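Local coordinates for protein rhizavidin (Rhizobium etli, PDB 3EW2) that binds biotin in the interior of an eight-stranded antiparallel barrel of the avidin family and assembles as a dimer, at residues B[39-44]-B[68-73]; B[51-56]-B[74-79]. All blocks are in the same frame, centred on the assembly; numbering follows the deposited sequence.

Contact 1 (B[39-44]-B[68-73]); sequences GQYVNR and FSVGWN. With BTN (biotin), chain I.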
ATOM      1  N   GLY B  39       8.739  -7.926   2.804  1.00 27.09           N
ATOM      2  CA  GLY B  39      10.073  -7.426   2.896  1.00 25.36           C
ATOM      3  C   GLY B  39      10.301  -6.580   4.104  1.00 25.58           C
ATOM      4  O   GLY B  39       9.510  -6.606   5.066  1.00 24.19           O
ATOM      5  N   GLN B  40      11.396  -5.829   4.012  1.00 26.26           N
ATOM      6  CA  GLN B  40      11.935  -4.987   5.070  1.00 27.08           C
ATOM      7  C   GLN B  40      12.316  -3.634   4.487  1.00 27.40           C
ATOM      8  O   GLN B  40      12.856  -3.565   3.387  1.00 27.59           O
ATOM      9  CB  GLN B  40      13.185  -5.642   5.657  1.00 26.85           C
ATOM     10  CG  GLN B  40      12.915  -6.980   6.311  1.00 27.97           C
ATOM     11  CD  GLN B  40      12.071  -6.853   7.576  1.00 28.94           C
ATOM     12  OE1 GLN B  40      12.134  -5.852   8.289  1.00 25.79           O
ATOM     13  NE2 GLN B  40      11.281  -7.887   7.856  1.00 29.19           N
ATOM     14  N   TYR B  41      12.015  -2.571   5.208  1.00 26.77           N
ATOM     15  CA  TYR B  41      12.085  -1.248   4.649  1.00 27.90           C
ATOM     16  C   TYR B  41      12.965  -0.461   5.610  1.00 28.13           C
ATOM     17  O   TYR B  41      12.647  -0.424   6.807  1.00 28.70           O
ATOM     18  CB  TYR B  41      10.692  -0.562   4.513  1.00 26.90           C
ATOM     19  CG  TYR B  41      10.739   0.662   3.601  1.00 28.71           C
ATOM     20  CD1 TYR B  41      10.327   0.587   2.271  1.00 26.40           C
ATOM     21  CD2 TYR B  41      11.276   1.884   4.057  1.00 28.36           C
ATOM     22  CE1 TYR B  41      10.406   1.684   1.445  1.00 25.32           C
ATOM     23  CE2 TYR B  41      11.360   2.997   3.228  1.00 28.06           C
ATOM     24  CZ  TYR B  41      10.929   2.891   1.926  1.00 28.09           C
ATOM     25  OH  TYR B  41      11.021   4.003   1.084  1.00 28.93           O
ATOM     26  N   VAL B  42      14.104   0.053   5.108  1.00 27.05           N
ATOM     27  CA  VAL B  42      14.962   0.916   5.907  1.00 27.60           C
ATOM     28  C   VAL B  42      14.817   2.317   5.372  1.00 27.97           C
ATOM     29  O   VAL B  42      15.228   2.600   4.255  1.00 27.12           O
ATOM     30  CB  VAL B  42      16.451   0.531   5.942  1.00 27.04           C
ATOM     31  CG1 VAL B  42      17.211   1.587   6.815  1.00 26.86           C
ATOM     32  CG2 VAL B  42      16.618  -0.851   6.533  1.00 27.36           C
ATOM     33  N   ASN B  43      14.190   3.161   6.185  1.00 27.98           N
ATOM     34  CA  ASN B  43      13.952   4.537   5.835  1.00 28.70           C
ATOM     35  C   ASN B  43      15.229   5.329   6.179  1.00 29.06           C
ATOM     36  O   ASN B  43      15.803   5.164   7.288  1.00 28.51           O
ATOM     37  CB  ASN B  43      12.775   5.085   6.670  1.00 28.08           C
ATOM     38  CG  ASN B  43      12.740   6.600   6.687  1.00 28.18           C
ATOM     39  OD1 ASN B  43      12.867   7.225   5.641  1.00 29.42           O
ATOM     40  ND2 ASN B  43      12.537   7.196   7.859  1.00 24.17           N
ATOM     41  N   ARG B  44      15.617   6.220   5.266  1.00 29.17           N
ATOM     42  CA  ARG B  44      16.733   7.117   5.488  1.00 29.81           C
ATOM     43  C   ARG B  44      16.417   8.533   5.021  1.00 30.67           C
ATOM     44  O   ARG B  44      17.351   9.327   4.858  1.00 30.77           O
ATOM     45  CB  ARG B  44      18.013   6.593   4.784  1.00 29.47           C
ATOM     46  CG  ARG B  44      18.477   5.283   5.344  1.00 28.70           C
ATOM     47  CD  ARG B  44      19.843   4.967   4.946  1.00 27.58           C
ATOM     48  NE  ARG B  44      20.122   3.551   5.110  1.00 26.17           N
ATOM     49  CZ  ARG B  44      20.055   2.638   4.132  1.00 32.24           C
ATOM     50  NH1 ARG B  44      19.727   2.965   2.884  1.00 30.88           N
ATOM     51  NH2 ARG B  44      20.350   1.374   4.403  1.00 33.64           N
ATOM     52  N   PHE B  68       2.539  -1.387  -1.804  1.00 24.66           N
ATOM     53  CA  PHE B  68       2.984  -2.015  -0.581  1.00 23.41           C
ATOM     54  C   PHE B  68       2.848  -1.024   0.567  1.00 23.31           C
ATOM     55  O   PHE B  68       2.584   0.180   0.364  1.00 22.18           O
ATOM     56  CB  PHE B  68       4.405  -2.573  -0.734  1.00 24.13           C
ATOM     57  CG  PHE B  68       5.439  -1.517  -1.151  1.00 26.21           C
ATOM     58  CD1 PHE B  68       5.663  -1.228  -2.494  1.00 24.48           C
ATOM     59  CD2 PHE B  68       6.161  -0.821  -0.193  1.00 24.02           C
ATOM     60  CE1 PHE B  68       6.585  -0.251  -2.870  1.00 25.43           C
ATOM     61  CE2 PHE B  68       7.092   0.155  -0.566  1.00 22.39           C
ATOM     62  CZ  PHE B  68       7.305   0.427  -1.893  1.00 24.62           C
ATOM     63  N   SER B  69       3.018  -1.524   1.773  1.00 23.34           N
ATOM     64  CA  SER B  69       2.482  -0.850   2.918  1.00 24.37           C
ATOM     65  C   SER B  69       3.484  -1.044   4.013  1.00 25.11           C
ATOM     66  O   SER B  69       4.052  -2.121   4.115  1.00 26.25           O
ATOM     67  CB  SER B  69       1.147  -1.532   3.358  1.00 24.14           C
ATOM     68  OG  SER B  69       0.167  -1.461   2.331  1.00 24.32           O
ATOM     69  N   VAL B  70       3.654  -0.044   4.870  1.00 24.70           N
ATOM     70  CA  VAL B  70       4.527  -0.207   6.022  1.00 25.49           C
ATOM     71  C   VAL B  70       3.846   0.493   7.202  1.00 25.27           C
ATOM     72  O   VAL B  70       3.398   1.608   7.059  1.00 26.00           O
ATOM     73  CB  VAL B  70       5.954   0.515   5.746  1.00 25.57           C
ATOM     74  CG1 VAL B  70       6.675   0.833   7.030  1.00 24.54           C
ATOM     75  CG2 VAL B  70       6.849  -0.298   4.801  1.00 23.69           C
ATOM     76  N   GLY B  71       3.791  -0.132   8.360  1.00 26.48           N
ATOM     77  CA  GLY B  71       3.419   0.593   9.589  1.00 28.25           C
ATOM     78  C   GLY B  71       4.661   0.954  10.343  1.00 30.02           C
ATOM     79  O   GLY B  71       5.570   0.126  10.443  1.00 31.81           O
ATOM     80  N   TRP B  72       4.719   2.167  10.897  1.00 31.68           N
ATOM     81  CA  TRP B  72       5.985   2.665  11.434  1.00 33.16           C
ATOM     82  C   TRP B  72       6.163   2.318  12.909  1.00 33.84           C
ATOM     83  O   TRP B  72       6.388   3.195  13.762  1.00 34.82           O
ATOM     84  CB  TRP B  72       6.225   4.156  11.102  1.00 31.90           C
ATOM     85  CG  TRP B  72       6.302   4.414   9.602  1.00 32.55           C
ATOM     86  CD1 TRP B  72       5.363   5.039   8.829  1.00 31.14           C
ATOM     87  CD2 TRP B  72       7.372   4.021   8.691  1.00 30.97           C
ATOM     88  NE1 TRP B  72       5.774   5.066   7.504  1.00 29.58           N
ATOM     89  CE2 TRP B  72       7.000   4.458   7.396  1.00 29.27           C
ATOM     90  CE3 TRP B  72       8.618   3.375   8.863  1.00 30.14           C
ATOM     91  CZ2 TRP B  72       7.805   4.238   6.256  1.00 30.61           C
ATOM     92  CZ3 TRP B  72       9.424   3.176   7.762  1.00 30.14           C
ATOM     93  CH2 TRP B  72       9.003   3.595   6.451  1.00 32.76           C
ATOM     94  N   ASN B  73       6.045   1.028  13.193  1.00 34.77           N
ATOM     95  CA  ASN B  73       6.496   0.467  14.465  1.00 36.19           C
ATOM     96  C   ASN B  73       7.150  -0.888  14.245  1.00 36.21           C
ATOM     97  O   ASN B  73       6.557  -1.776  13.645  1.00 36.96           O
ATOM     98  CB  ASN B  73       5.346   0.357  15.475  1.00 36.71           C
ATOM     99  CG  ASN B  73       5.832  -0.010  16.907  1.00 41.23           C
ATOM    100  OD1 ASN B  73       7.045   0.003  17.227  1.00 42.49           O
ATOM    101  ND2 ASN B  73       4.880  -0.340  17.769  1.00 44.91           N
TER
HETATM  102  C11 BTN I 500       7.689   8.722   9.849  1.00 36.15           C
HETATM  103  O11 BTN I 500       8.467   9.686   9.686  1.00 35.68           O
HETATM  104  O12 BTN I 500       6.595   8.914  10.422  1.00 34.79           O
HETATM  105  C10 BTN I 500       8.066   7.343   9.361  1.00 32.17           C
HETATM  106  C9  BTN I 500       9.127   7.461   8.273  1.00 29.74           C
HETATM  107  C8  BTN I 500       8.597   8.242   7.076  1.00 28.83           C
HETATM  108  C7  BTN I 500       9.290   7.809   5.790  1.00 31.62           C
HETATM  109  C2  BTN I 500       8.616   8.427   4.571  1.00 30.99           C
HETATM  110  S1  BTN I 500       7.476   7.367   3.966  1.00 30.30           S
HETATM  111  C6  BTN I 500       7.662   8.036   2.294  1.00 28.03           C
HETATM  112  C5  BTN I 500       9.050   8.628   2.118  1.00 27.44           C
HETATM  113  N1  BTN I 500       9.926   7.643   1.513  1.00 25.50           N
HETATM  114  C3  BTN I 500      10.867   7.238   2.355  1.00 26.24           C
HETATM  115  O3  BTN I 500      11.855   6.277   2.055  1.00 28.39           O
HETATM  116  N2  BTN I 500      10.750   7.864   3.518  1.00 24.58           N
HETATM  117  C4  BTN I 500       9.646   8.806   3.510  1.00 25.69           C
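Inside the barrel Tyr41 packs against Val70, Phe68 and Trp72, two strands away, and each part of its side chain has its own partner. Tyr41 CB packs on Val70 CG2 (3.9 Å). With CG anti to the backbone N (chi1 -165°), the ring runs inward past Trp72: Tyr41 CD2 lies 3.7 Å from Trp72 CH2, the outer edge of the indole pointing at the phenol face in an offset edge-to-face pair with planes at 84°. Tyr41 CE1 meets the rim of Phe68 at Phe68 CE2, 4.2 Å away. At the tip Tyr41 OH donates to biotin O3 (2.6 Å), which lies in the plane of the ring. Asn43 OD1 takes the N-H of biotin N2 almost straight (168°) and also the backbone N-H of Ala45. Trp72 has biotin C10 over one indole face, 3.4 Å from Trp72 CG, and Val70 CG1 over the opposite face; its NE1 is hydrogen-bonded to Thr83 OG1. Losing the indole to an alanine is likely to leave the biotin tail without its aromatic wall and Tyr41 without its edge partner. Strands 36-42 and 65-71 flank strand 54-62 in the sheet, while Trp85 of strand 78-92 stacks on Tyr41 and Phe68.

Contact 2 (B[51-56]-B[74-79]); sequences QNSPYP and NSTENC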
ATOM      1  N   GLN B  51      14.240   6.123  11.200  1.00 34.27           N
ATOM      2  CA  GLN B  51      15.314   5.943  10.220  1.00 33.69           C
ATOM      3  C   GLN B  51      16.313   4.904  10.677  1.00 33.55           C
ATOM      4  O   GLN B  51      16.482   4.700  11.872  1.00 33.74           O
ATOM      5  CB  GLN B  51      16.074   7.243   9.992  1.00 32.62           C
ATOM      6  CG  GLN B  51      15.296   8.447   9.579  1.00 31.79           C
ATOM      7  CD  GLN B  51      16.265   9.563   9.157  1.00 32.54           C
ATOM      8  OE1 GLN B  51      17.224   9.319   8.431  1.00 32.97           O
ATOM      9  NE2 GLN B  51      16.019  10.747   9.603  1.00 25.29           N
ATOM     10  N   ASN B  52      16.953   4.225   9.722  1.00 33.18           N
ATOM     11  CA  ASN B  52      18.043   3.277  10.050  1.00 34.03           C
ATOM     12  C   ASN B  52      17.683   1.972  10.738  1.00 34.26           C
ATOM     13  O   ASN B  52      18.525   1.350  11.383  1.00 35.59           O
ATOM     14  CB  ASN B  52      19.168   3.996  10.808  1.00 32.71           C
ATOM     15  CG  ASN B  52      19.637   5.218  10.062  1.00 33.70           C
ATOM     16  OD1 ASN B  52      19.895   5.151   8.847  1.00 36.00           O
ATOM     17  ND2 ASN B  52      19.648   6.351  10.734  1.00 30.92           N
ATOM     18  N   SER B  53      16.464   1.508  10.530  1.00 33.88           N
ATOM     19  CA  SER B  53      15.940   0.377  11.320  1.00 32.86           C
ATOM     20  C   SER B  53      14.907  -0.340  10.465  1.00 31.09           C
ATOM     21  O   SER B  53      14.058   0.319   9.887  1.00 30.72           O
ATOM     22  CB  SER B  53      15.249   0.969  12.540  1.00 31.56           C
ATOM     23  OG  SER B  53      14.812  -0.048  13.335  1.00 34.91           O
ATOM     24  N   PRO B  54      14.939  -1.681  10.402  1.00 30.88           N
ATOM     25  CA  PRO B  54      14.089  -2.323   9.376  1.00 30.65           C
ATOM     26  C   PRO B  54      12.617  -2.481   9.826  1.00 30.50           C
ATOM     27  O   PRO B  54      12.363  -2.836  10.964  1.00 29.56           O
ATOM     28  CB  PRO B  54      14.753  -3.671   9.162  1.00 30.20           C
ATOM     29  CG  PRO B  54      15.362  -3.998  10.533  1.00 31.93           C
ATOM     30  CD  PRO B  54      15.659  -2.671  11.230  1.00 30.52           C
ATOM     31  N   TYR B  55      11.692  -2.152   8.918  1.00 30.15           N
ATOM     32  CA  TYR B  55      10.239  -2.155   9.155  1.00 29.38           C
ATOM     33  C   TYR B  55       9.633  -3.151   8.219  1.00 28.56           C
ATOM     34  O   TYR B  55       9.976  -3.146   7.029  1.00 29.08           O
ATOM     35  CB  TYR B  55       9.654  -0.758   8.876  1.00 28.71           C
ATOM     36  CG  TYR B  55       9.991   0.129  10.003  1.00 27.25           C
ATOM     37  CD1 TYR B  55      11.216   0.827  10.032  1.00 26.95           C
ATOM     38  CD2 TYR B  55       9.151   0.211  11.119  1.00 23.80           C
ATOM     39  CE1 TYR B  55      11.562   1.635  11.166  1.00 21.51           C
ATOM     40  CE2 TYR B  55       9.505   0.994  12.234  1.00 20.70           C
ATOM     41  CZ  TYR B  55      10.709   1.701  12.241  1.00 23.42           C
ATOM     42  OH  TYR B  55      11.035   2.519  13.338  1.00 26.13           O
ATOM     43  N   PRO B  56       8.731  -4.020   8.721  1.00 28.02           N
ATOM     44  CA  PRO B  56       8.212  -4.953   7.685  1.00 26.97           C
ATOM     45  C   PRO B  56       7.266  -4.283   6.692  1.00 26.88           C
ATOM     46  O   PRO B  56       6.631  -3.241   6.952  1.00 25.27           O
ATOM     47  CB  PRO B  56       7.468  -6.035   8.479  1.00 26.97           C
ATOM     48  CG  PRO B  56       7.664  -5.648  10.017  1.00 25.64           C
ATOM     49  CD  PRO B  56       8.120  -4.236  10.053  1.00 27.87           C
ATOM     50  N   ASN B  74       8.377  -1.042  14.732  1.00 37.44           N
ATOM     51  CA  ASN B  74       9.091  -2.339  14.729  1.00 37.26           C
ATOM     52  C   ASN B  74       9.650  -2.735  16.098  1.00 37.74           C
ATOM     53  O   ASN B  74      10.438  -3.681  16.194  1.00 37.54           O
ATOM     54  CB  ASN B  74      10.224  -2.328  13.693  1.00 36.26           C
ATOM     55  CG  ASN B  74      11.260  -1.232  13.962  1.00 36.44           C
ATOM     56  OD1 ASN B  74      11.161  -0.505  14.954  1.00 33.34           O
ATOM     57  ND2 ASN B  74      12.268  -1.120  13.074  1.00 33.87           N
ATOM     58  N   SER B  75       9.272  -1.993  17.134  1.00 38.34           N
ATOM     59  CA  SER B  75       9.810  -2.155  18.509  1.00 40.18           C
ATOM     60  C   SER B  75      11.169  -1.488  18.804  1.00 40.87           C
ATOM     61  O   SER B  75      11.610  -1.456  19.954  1.00 42.06           O
ATOM     62  CB  SER B  75       9.848  -3.637  18.967  1.00 40.61           C
ATOM     63  OG  SER B  75      11.076  -4.265  18.595  1.00 40.61           O
ATOM     64  N   THR B  76      11.844  -0.979  17.784  1.00 41.49           N
ATOM     65  CA  THR B  76      13.055  -0.176  17.985  1.00 41.28           C
ATOM     66  C   THR B  76      12.636   1.276  17.994  1.00 41.10           C
ATOM     67  O   THR B  76      13.178   2.077  18.747  1.00 42.93           O
ATOM     68  CB  THR B  76      14.057  -0.379  16.846  1.00 41.26           C
ATOM     69  OG1 THR B  76      14.473  -1.744  16.823  1.00 42.31           O
ATOM     70  CG2 THR B  76      15.280   0.535  17.003  1.00 43.38           C
ATOM     71  N   GLU B  77      11.675   1.620  17.147  1.00 39.84           N
ATOM     72  CA  GLU B  77      11.166   2.983  17.107  1.00 38.80           C
ATOM     73  C   GLU B  77       9.771   2.996  16.556  1.00 37.39           C
ATOM     74  O   GLU B  77       9.494   2.378  15.519  1.00 36.21           O
ATOM     75  CB  GLU B  77      12.070   3.890  16.263  1.00 38.25           C
ATOM     76  CG  GLU B  77      11.707   5.333  16.322  1.00 37.37           C
ATOM     77  CD  GLU B  77      12.838   6.258  15.837  1.00 39.35           C
ATOM     78  OE1 GLU B  77      14.029   5.913  15.996  1.00 38.99           O
ATOM     79  OE2 GLU B  77      12.536   7.348  15.317  1.00 40.06           O
ATOM     80  N   ASN B  78       8.907   3.711  17.270  1.00 36.75           N
ATOM     81  CA  ASN B  78       7.524   3.918  16.858  1.00 36.09           C
ATOM     82  C   ASN B  78       7.212   5.369  16.521  1.00 35.09           C
ATOM     83  O   ASN B  78       7.246   6.243  17.413  1.00 34.72           O
ATOM     84  CB  ASN B  78       6.558   3.398  17.954  1.00 37.04           C
ATOM     85  CG  ASN B  78       5.054   3.592  17.572  1.00 37.06           C
ATOM     86  OD1 ASN B  78       4.732   3.797  16.411  1.00 37.80           O
ATOM     87  ND2 ASN B  78       4.161   3.567  18.570  1.00 38.23           N
ATOM     88  N   CYS B  79       6.839   5.619  15.269  1.00 34.32           N
ATOM     89  CA  CYS B  79       6.513   6.987  14.823  1.00 34.46           C
ATOM     90  C   CYS B  79       5.018   7.247  14.696  1.00 34.25           C
ATOM     91  O   CYS B  79       4.597   8.243  14.092  1.00 34.31           O
ATOM     92  CB  CYS B  79       7.194   7.307  13.471  1.00 35.34           C
ATOM     93  SG  CYS B  79       9.019   7.383  13.550  1.00 37.39           S
TER
HETATM   94  O   HOH W   1      15.069   7.614  13.422  1.00 40.93           O
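Asn74 lays its carboxamide flat over one face of the Tyr55 ring, the two planes only 12° apart, with Asn74 CG 3.3 Å from Tyr55 CE2. The side chains themselves cross at about a right angle, and the amide lies offset toward the rim, with Asn74 ND2 3.3 Å above the plane of the Tyr55 ring. Asn74 CG sits between the backbone N and the carbonyl carbon (chi1 60°), which turns OD1 back to the N-H groups of its own loop while ND2 points to 53-54. Asn74 ND2 donates twice to the facing segment: to Pro54 O at 2.7 Å, nearly straight and in the amide plane though above the carbonyl plane of Pro54, and to Ser53 OG at 2.8 Å, more bent and tilted from the amide plane. Asn74 OD1 accepts from Thr76 N and from Glu77 N, the latter at 3.1 Å and nearly along the C=O axis. These four bonds fix the rotation of the amide, probably holding it nearly parallel to the ring. Tyr55 OH extends past the amide to donate to Glu77 O (2.7 Å), an acceptor at the ring edge, with the hydroxyl above the carbonyl plane (38° out of it). Glu77 stretches back toward 51-56, where its OE2 accepts from a water that in turn accepts from Gln51 N; the same oxygen also bonds to Cys50 N. Nearby, the Cys50-Cys79 disulfide joins the two loops covalently. Asn74 OD1 closes an Asx turn to Thr76, widened to an Asx motif by Glu77, and this loop is pinned to 53-55 beside the open end of the biotin-binding barrel.

Overall arrangement
From the N terminus the chain passes through 39-44, 51-56, 68-73 and 74-79 in turn, so the two contacts cross instead of nesting. Contact 1 closes the excursion that contains strand 54-62 and returns along strand 65-71; contact 2 begins inside that excursion and closes only after 68-73, at the loop leading into strand 78-92. Strand 54-62 lies between the strands of contact 1 in the sheet, and backbone pairs Tyr41 N to Tyr55 O and Asn43 O to Asn52 N probably bond 39-44 directly to 51-56. Trp72 and Tyr55 meet edge-to-face, joining the barrel interior of contact 1 to strand 54-62 and, through Tyr55, to the loop 74-77. Both contacts reach the second subunit.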